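Side-chain contact in bartonella effector protein (Bep) substrate of VirB T4SS (Bartonella sp. 1-1C, PDB 4PY3), which probably transfers AMP from ATP to threonine or tyrosine residues of target proteins through its Fic domain, the part held in this chain: residues K118-L123 and R164-K169. Residues are numbered along the deposited sequence; the frame is centred on the assembly and turned at random.
Sequences KKFDQL and RVFFEK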
loop_
_atom_site.group_PDB
_atom_site.type_symbol
_atom_site.label_atom_id
_atom_site.label_comp_id
_atom_site.label_asym_id
_atom_site.label_seq_id
_atom_site.Cartn_x
_atom_site.Cartn_y
_atom_site.Cartn_z
ATOM N N LYS A 118 11.955 -5.020 -5.847
ATOM C CA LYS A 118 12.446 -5.677 -7.049
ATOM C C LYS A 118 11.955 -7.125 -7.097
ATOM O O LYS A 118 11.456 -7.574 -8.125
ATOM C CB LYS A 118 13.969 -5.622 -7.126
ATOM N N LYS A 119 12.064 -7.846 -5.982
ATOM C CA LYS A 119 11.588 -9.232 -5.920
ATOM C C LYS A 119 10.082 -9.310 -6.190
ATOM O O LYS A 119 9.611 -10.191 -6.911
ATOM C CB LYS A 119 11.926 -9.847 -4.560
ATOM N N PHE A 120 9.345 -8.368 -5.612
ATOM C CA PHE A 120 7.914 -8.204 -5.860
ATOM C C PHE A 120 7.609 -8.014 -7.345
ATOM O O PHE A 120 6.718 -8.665 -7.889
ATOM C CB PHE A 120 7.407 -7.006 -5.051
ATOM C CG PHE A 120 5.951 -6.702 -5.241
ATOM C CD1 PHE A 120 4.987 -7.448 -4.585
ATOM C CD2 PHE A 120 5.545 -5.656 -6.054
ATOM C CE1 PHE A 120 3.638 -7.170 -4.749
ATOM C CE2 PHE A 120 4.199 -5.369 -6.221
ATOM C CZ PHE A 120 3.244 -6.122 -5.562
ATOM N N ASP A 121 8.348 -7.113 -7.987
ATOM C CA ASP A 121 8.209 -6.873 -9.430
ATOM C C ASP A 121 8.502 -8.138 -10.265
ATOM O O ASP A 121 7.788 -8.430 -11.226
ATOM C CB ASP A 121 9.131 -5.735 -9.893
ATOM C CG ASP A 121 8.793 -4.384 -9.248
ATOM O OD1 ASP A 121 7.719 -4.259 -8.615
ATOM O OD2 ASP A 121 9.610 -3.444 -9.370
ATOM N N GLN A 122 9.552 -8.867 -9.893
ATOM C CA GLN A 122 9.948 -10.096 -10.598
ATOM C C GLN A 122 8.899 -11.191 -10.506
ATOM O O GLN A 122 8.609 -11.863 -11.492
ATOM C CB GLN A 122 11.297 -10.623 -10.077
ATOM C CG GLN A 122 12.497 -9.851 -10.600
ATOM C CD GLN A 122 13.751 -10.054 -9.741
ATOM O OE1 GLN A 122 13.745 -10.802 -8.744
ATOM N NE2 GLN A 122 14.834 -9.383 -10.121
ATOM N N LEU A 123 8.343 -11.386 -9.320
ATOM C CA LEU A 123 7.273 -12.354 -9.130
ATOM C C LEU A 123 6.072 -12.100 -10.022
ATOM O O LEU A 123 5.561 -13.021 -10.661
ATOM C CB LEU A 123 6.831 -12.320 -7.687
ATOM N N ARG A 164 -4.187 -1.369 -1.838
ATOM C CA ARG A 164 -5.535 -1.801 -2.227
ATOM C C ARG A 164 -5.889 -1.378 -3.643
ATOM O O ARG A 164 -6.401 -2.189 -4.425
ATOM C CB ARG A 164 -6.588 -1.268 -1.274
ATOM C CG ARG A 164 -6.458 -1.868 0.101
ATOM C CD ARG A 164 -7.448 -1.241 1.047
ATOM N NE ARG A 164 -7.066 -1.578 2.420
ATOM C CZ ARG A 164 -7.811 -1.371 3.498
ATOM N NH1 ARG A 164 -9.032 -0.860 3.382
ATOM N NH2 ARG A 164 -7.337 -1.696 4.694
ATOM N N VAL A 165 -5.611 -0.121 -3.993
ATOM C CA VAL A 165 -5.890 0.323 -5.355
ATOM C C VAL A 165 -5.079 -0.503 -6.356
ATOM O O VAL A 165 -5.580 -0.879 -7.404
ATOM C CB VAL A 165 -5.621 1.825 -5.546
ATOM C CG1 VAL A 165 -5.678 2.215 -7.017
ATOM C CG2 VAL A 165 -6.645 2.629 -4.775
ATOM N N PHE A 166 -3.825 -0.773 -6.016
ATOM C CA PHE A 166 -2.936 -1.548 -6.869
ATOM C C PHE A 166 -3.537 -2.938 -7.138
ATOM O O PHE A 166 -3.620 -3.372 -8.282
ATOM C CB PHE A 166 -1.576 -1.679 -6.188
ATOM C CG PHE A 166 -0.535 -2.389 -7.007
ATOM C CD1 PHE A 166 -0.513 -3.782 -7.071
ATOM C CD2 PHE A 166 0.449 -1.677 -7.676
ATOM C CE1 PHE A 166 0.457 -4.439 -7.798
ATOM C CE2 PHE A 166 1.416 -2.334 -8.413
ATOM C CZ PHE A 166 1.418 -3.721 -8.479
ATOM N N PHE A 167 -3.969 -3.620 -6.081
ATOM C CA PHE A 167 -4.525 -4.968 -6.231
ATOM C C PHE A 167 -5.889 -4.994 -6.883
ATOM O O PHE A 167 -6.175 -5.915 -7.645
ATOM C CB PHE A 167 -4.527 -5.731 -4.908
ATOM C CG PHE A 167 -3.231 -6.429 -4.651
ATOM C CD1 PHE A 167 -2.103 -5.707 -4.259
ATOM C CD2 PHE A 167 -3.114 -7.798 -4.847
ATOM C CE1 PHE A 167 -0.893 -6.349 -4.038
ATOM C CE2 PHE A 167 -1.909 -8.445 -4.633
ATOM C CZ PHE A 167 -0.796 -7.723 -4.229
ATOM N N GLU A 168 -6.714 -3.978 -6.653
ATOM C CA GLU A 168 -7.979 -3.874 -7.388
ATOM C C GLU A 168 -7.724 -3.726 -8.892
ATOM O O GLU A 168 -8.386 -4.376 -9.706
ATOM C CB GLU A 168 -8.843 -2.732 -6.865
ATOM C CG GLU A 168 -9.294 -2.945 -5.424
ATOM C CD GLU A 168 -10.349 -1.950 -4.966
ATOM O OE1 GLU A 168 -10.770 -1.106 -5.786
ATOM O OE2 GLU A 168 -10.768 -2.024 -3.785
ATOM N N LYS A 169 -6.739 -2.911 -9.251
ATOM C CA LYS A 169 -6.357 -2.741 -10.657
ATOM C C LYS A 169 -5.746 -4.014 -11.244
ATOM O O LYS A 169 -5.952 -4.329 -12.411
ATOM C CB LYS A 169 -5.357 -1.601 -10.805
ATOM C CG LYS A 169 -5.899 -0.246 -10.391
ATOM C CD LYS A 169 -6.814 0.337 -11.444
ATOM C CE LYS A 169 -7.398 1.655 -10.969
ATOM N NZ LYS A 169 -8.592 2.022 -11.775
#
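F120 sets the far end of its ring against the CE1 and CZ carbons of F166, the two side chains reaching toward each other from opposite directions. CE2 of F120 lies 3.9 Å from CZ of F166, and CZ of F120 is equally close to CE1 of F166, so two neighbouring carbons of each ring make the touch. The rings are inclined at 51° with centroids 5.8 Å apart, a tilted pairing that is neither a stack nor T-shaped. Each phenylalanine holds CG anti to its own backbone N (chi1 179° in F120, -176° in F166), which carries each ring away from its own helix toward the other. F167 joins more loosely: its CE1 comes to 4.4 Å from CZ of F120. CZ of F166 and CE1 of F167 both lie at the edge of the F120 ring, near its plane. These three buried rings link helices 113-126 and 159-173 of the all-helical core of the Fic domain, with no hydrogen bond across the contact. The meeting is narrow, burying 98 Å² in all, and other helices pack around the same rings. Helix 135-152 supplies F148 and L149 against F120, and L145, L149 and an edge-to-face F146 against F167; L62 and I65 of helix 59-70 pack on F166. One residue on from F120, D121 hydrogen-bonds S59 through OD2, tying helix 113-126 to the start of helix 59-70.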